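Local atomic coordinates of methionine-binding protein (Coxiella burnetii, PDB entry 3TQW), a protein that binds methionine and probably delivers it, as the periplasmic substrate-binding component, to an ABC transporter. Residues L61-L64 / K65-E69; L17-V20 / A21-V24. All coordinates share one frame; numbering follows the deposited sequence.

Contact 1 of 2, residues L61-L64 / K65-E69. With MET (methionine), chain C.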
loop_
_atom_site.group_PDB
_atom_site.type_symbol
_atom_site.label_atom_id
_atom_site.label_comp_id
_atom_site.label_asym_id
_atom_site.label_seq_id
_atom_site.Cartn_x
_atom_site.Cartn_y
_atom_site.Cartn_z
ATOM N N LEU A 61 -5.632 6.338 -2.213
ATOM C CA LEU A 61 -6.095 7.721 -2.281
ATOM C C LEU A 61 -5.639 8.595 -1.098
ATOM O O LEU A 61 -5.239 9.741 -1.298
ATOM C CB LEU A 61 -7.618 7.760 -2.448
ATOM C CG LEU A 61 -8.254 9.073 -2.895
ATOM C CD1 LEU A 61 -7.489 9.678 -4.062
ATOM C CD2 LEU A 61 -9.723 8.859 -3.258
ATOM N N PRO A 62 -5.695 8.063 0.137
ATOM C CA PRO A 62 -5.200 8.866 1.264
ATOM C C PRO A 62 -3.721 9.236 1.123
ATOM O O PRO A 62 -3.334 10.349 1.478
ATOM C CB PRO A 62 -5.408 7.941 2.469
ATOM C CG PRO A 62 -6.582 7.080 2.055
ATOM C CD PRO A 62 -6.333 6.816 0.592
ATOM N N TYR A 63 -2.902 8.321 0.619
ATOM C CA TYR A 63 -1.506 8.653 0.365
ATOM C C TYR A 63 -1.389 9.759 -0.689
ATOM O O TYR A 63 -0.615 10.702 -0.533
ATOM C CB TYR A 63 -0.713 7.418 -0.068
ATOM C CG TYR A 63 0.774 7.678 -0.120
ATOM C CD1 TYR A 63 1.358 8.251 -1.247
ATOM C CD2 TYR A 63 1.591 7.374 0.963
ATOM C CE1 TYR A 63 2.730 8.503 -1.297
ATOM C CE2 TYR A 63 2.963 7.616 0.922
ATOM C CZ TYR A 63 3.521 8.186 -0.207
ATOM O OH TYR A 63 4.876 8.437 -0.252
ATOM N N LEU A 64 -2.161 9.638 -1.764
ATOM C CA LEU A 64 -2.141 10.633 -2.835
ATOM C C LEU A 64 -2.549 12.010 -2.321
ATOM O O LEU A 64 -1.880 13.010 -2.585
ATOM C CB LEU A 64 -3.075 10.203 -3.971
ATOM C CG LEU A 64 -3.227 11.192 -5.123
ATOM C CD1 LEU A 64 -1.856 11.584 -5.676
ATOM C CD2 LEU A 64 -4.116 10.602 -6.226
ATOM N N LYS A 65 -3.656 12.053 -1.587
ATOM C CA LYS A 65 -4.137 13.297 -1.008
ATOM C C LYS A 65 -3.097 13.902 -0.075
ATOM O O LYS A 65 -2.885 15.114 -0.071
ATOM C CB LYS A 65 -5.452 13.065 -0.257
ATOM C CG LYS A 65 -6.611 12.660 -1.164
ATOM C CD LYS A 65 -7.864 12.338 -0.358
ATOM C CE LYS A 65 -9.039 11.999 -1.274
ATOM N NZ LYS A 65 -10.241 11.553 -0.510
ATOM N N ALA A 66 -2.447 13.059 0.721
ATOM C CA ALA A 66 -1.437 13.554 1.652
ATOM C C ALA A 66 -0.233 14.159 0.920
ATOM O O ALA A 66 0.222 15.254 1.263
ATOM C CB ALA A 66 -1.001 12.448 2.617
ATOM N N GLN A 67 0.277 13.469 -0.096
ATOM C CA GLN A 67 1.424 14.005 -0.830
ATOM C C GLN A 67 1.070 15.235 -1.677
ATOM O O GLN A 67 1.905 16.116 -1.869
ATOM C CB GLN A 67 2.152 12.946 -1.669
ATOM C CG GLN A 67 3.554 13.434 -2.080
ATOM C CD GLN A 67 4.429 12.386 -2.749
ATOM O OE1 GLN A 67 3.943 11.493 -3.444
ATOM N NE2 GLN A 67 5.748 12.516 -2.560
ATOM N N ILE A 68 -0.164 15.305 -2.166
ATOM C CA ILE A 68 -0.629 16.507 -2.860
ATOM C C ILE A 68 -0.633 17.697 -1.907
ATOM O O ILE A 68 -0.232 18.803 -2.268
ATOM C CB ILE A 68 -2.044 16.317 -3.452
ATOM C CG1 ILE A 68 -1.981 15.468 -4.720
ATOM C CG2 ILE A 68 -2.690 17.671 -3.760
ATOM C CD1 ILE A 68 -3.345 15.097 -5.282
ATOM N N GLU A 69 -1.086 17.473 -0.681
ATOM C CA GLU A 69 -1.104 18.547 0.305
ATOM C C GLU A 69 0.317 19.026 0.620
ATOM O O GLU A 69 0.543 20.213 0.855
ATOM C CB GLU A 69 -1.831 18.099 1.573
ATOM C CG GLU A 69 -1.757 19.092 2.718
ATOM C CD GLU A 69 -2.460 20.406 2.406
ATOM O OE1 GLU A 69 -3.430 20.393 1.615
ATOM O OE2 GLU A 69 -2.040 21.451 2.949
HETATM N N MET C . 0.585 -0.833 -1.976
HETATM C CA MET C . 0.567 -0.103 -0.702
HETATM C C MET C . -0.622 -0.572 0.132
HETATM O O MET C . -1.691 -0.828 -0.417
HETATM C CB MET C . 0.478 1.407 -0.965
HETATM C CG MET C . 0.503 2.301 0.278
HETATM S SD MET C . 0.391 4.060 -0.147
HETATM C CE MET C . 1.955 4.264 -0.998
HETATM O OXT MET C . -0.550 -0.711 1.356
#
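Leu-61 and Lys-65 meet one turn apart in helix 61-71. The carbonyl O of Leu-61 accepts the N-H of Lys-65 at 2.8 Å in a nearly straight bond. Lys-65 CG, anti to its carbonyl carbon (chi1 -66°), lies against the same Leu-61 O at 3.2 Å, and the extended chain beyond it carries CE obliquely across the leucine's end; how closely is doubtful, since Leu-61 was modelled in two conformers. Pro-62 O takes Ala-66 N at 3.0 Å, the next bond of the i to i+4 ladder. The helix directly follows strand 55-60 in a substrate-binding protein of the NlpA family, and its first turn borders the methionine pocket through Tyr-63. There chi1 of -171° swings the ring beside the carbonyl carbon, into line with Gln-67 one turn on. One ring face receives the ligand methyl CE, 3.6 Å from the ring plane and displaced from the ring centre; Tyr-63 CB is 3.5 Å from the ligand SD. Gln-67 OE1 approaches Tyr-63 CE1 obliquely at 3.9 Å, the amide turned 78° from the ring. That OE1 accepts from Asn-45 ND2 and NE2 donates to Asn-42 O, which fixes the amide's rotation. Leu-64 CD1 packs on Ile-68 CD1 at 3.8 Å, beside the Ile-68 N to Leu-64 O bond.

Contact 2 of 2, residues L17-V20 / A21-V24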
loop_
_atom_site.group_PDB
_atom_site.type_symbol
_atom_site.label_atom_id
_atom_site.label_comp_id
_atom_site.label_asym_id
_atom_site.label_seq_id
_atom_site.Cartn_x
_atom_site.Cartn_y
_atom_site.Cartn_z
ATOM N N LEU A 17 2.895 -7.782 -11.075
ATOM C CA LEU A 17 1.512 -7.627 -11.487
ATOM C C LEU A 17 1.451 -6.736 -12.727
ATOM O O LEU A 17 0.755 -7.044 -13.700
ATOM C CB LEU A 17 0.671 -7.033 -10.351
ATOM C CG LEU A 17 -0.822 -6.923 -10.664
ATOM C CD1 LEU A 17 -1.438 -8.317 -10.721
ATOM C CD2 LEU A 17 -1.537 -6.064 -9.633
HETATM N N MSE A 18 2.190 -5.633 -12.699
HETATM C CA MSE A 18 2.188 -4.707 -13.826
HETATM C C MSE A 18 2.793 -5.342 -15.081
HETATM O O MSE A 18 2.415 -4.999 -16.199
HETATM C CB MSE A 18 2.914 -3.408 -13.480
HETATM C CG MSE A 18 2.925 -2.387 -14.623
HETATM SE SE MSE A 18 1.146 -1.735 -15.143
HETATM C CE MSE A 18 0.763 -0.646 -13.572
ATOM N N GLU A 19 3.724 -6.274 -14.900
ATOM C CA GLU A 19 4.313 -6.963 -16.050
ATOM C C GLU A 19 3.238 -7.750 -16.798
ATOM O O GLU A 19 3.242 -7.814 -18.024
ATOM C CB GLU A 19 5.444 -7.906 -15.635
ATOM C CG GLU A 19 6.745 -7.218 -15.254
ATOM C CD GLU A 19 7.571 -6.765 -16.450
ATOM O OE1 GLU A 19 7.167 -7.011 -17.611
ATOM O OE2 GLU A 19 8.636 -6.157 -16.217
ATOM N N VAL A 20 2.323 -8.364 -16.058
ATOM C CA VAL A 20 1.245 -9.103 -16.687
ATOM C C VAL A 20 0.285 -8.122 -17.359
ATOM O O VAL A 20 -0.188 -8.356 -18.471
ATOM C CB VAL A 20 0.495 -9.993 -15.675
ATOM C CG1 VAL A 20 -0.700 -10.671 -16.350
ATOM C CG2 VAL A 20 1.442 -11.037 -15.095
ATOM N N ALA A 21 0.016 -7.011 -16.689
ATOM C CA ALA A 21 -0.859 -5.993 -17.266
ATOM C C ALA A 21 -0.263 -5.457 -18.565
ATOM O O ALA A 21 -0.985 -5.176 -19.525
ATOM C CB ALA A 21 -1.091 -4.868 -16.274
ATOM N N LYS A 22 1.061 -5.332 -18.596
ATOM C CA LYS A 22 1.765 -4.843 -19.781
ATOM C C LYS A 22 1.599 -5.788 -20.968
ATOM O O LYS A 22 1.462 -5.349 -22.116
ATOM C CB LYS A 22 3.251 -4.628 -19.453
ATOM C CG LYS A 22 4.203 -4.634 -20.651
ATOM C CD LYS A 22 5.655 -4.565 -20.152
ATOM C CE LYS A 22 6.660 -4.837 -21.262
ATOM N NZ LYS A 22 6.772 -3.692 -22.201
ATOM N N GLN A 23 1.614 -7.089 -20.693
ATOM C CA GLN A 23 1.411 -8.083 -21.730
ATOM C C GLN A 23 -0.006 -7.998 -22.276
ATOM O O GLN A 23 -0.220 -8.058 -23.486
ATOM C CB GLN A 23 1.659 -9.487 -21.185
ATOM C CG GLN A 23 3.090 -9.762 -20.778
ATOM C CD GLN A 23 3.189 -10.961 -19.847
ATOM O OE1 GLN A 23 3.944 -10.946 -18.869
ATOM N NE2 GLN A 23 2.410 -11.999 -20.139
ATOM N N VAL A 24 -0.974 -7.890 -21.372
ATOM C CA VAL A 24 -2.369 -7.737 -21.766
ATOM C C VAL A 24 -2.534 -6.470 -22.604
ATOM O O VAL A 24 -3.214 -6.479 -23.627
ATOM C CB VAL A 24 -3.290 -7.668 -20.531
ATOM C CG1 VAL A 24 -4.703 -7.200 -20.923
ATOM C CG2 VAL A 24 -3.340 -9.028 -19.842
#
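This is a local contact between successive turns of helix 13-29, the crossover helix of the beta-alpha-beta unit formed with strands 5-10 and 33-38. Four i to i+4 bonds define it: Ala-21 N to Leu-17 O (3.1 Å), Lys-22 N to Met-18 O (2.8 Å), Gln-23 N to Glu-19 O and Val-24 N to Val-20 O, the last the straightest at 169°. Met-18, a selenomethionine, places SE near Ala-21 CB only tentatively, because two conformers were modelled. Ala-21 packs on Leu-220 and Val-225, Val-20 on Ala-228 and Val-24 on Ala-224, while Lys-22 touches Ile-35, so the helix lies between helices 211-220 and 223-233 and the sheet. On another flank Glu-19 and Lys-22 run alongside each other in the same direction, with Glu-19 OE1 3.8 Å from Lys-22 CD. The charged ends do not meet: Glu-19 OE1 and Lys-22 NZ are 5.7 Å apart, and NZ is hydrogen-bonded to Val-33 O, at the start of strand 33-38. The glutamate therefore meets the lysine through its methylene chain; any attraction between the two charges would act at a distance, while the ammonium group ties the helix to the next strand.

How the contacts relate
Contacts 1 and 2 lie in series along the chain, contact 2 first, each within a single helix. Their centres are 26 Å apart and their nearest atoms about 14 Å, so neither touches the other. Both helices connect to one mixed sheet: helix 13-29 links strands 5-10 and 33-38, and helix 61-71 follows strand 55-60, which is parallel to and beside 5-10. Their relation to the ligand differs. Contact 1 supplies Tyr-63 to the twelve-residue methionine pocket, at the thioether end of the ligand, and Arg-116 NH1 also hydrogen-bonds to the ligand. Contact 2 has no pocket residue, although Glu-14 near the start of the same helix does line it; the Leu-17 side chain is about 10 Å from the methionine.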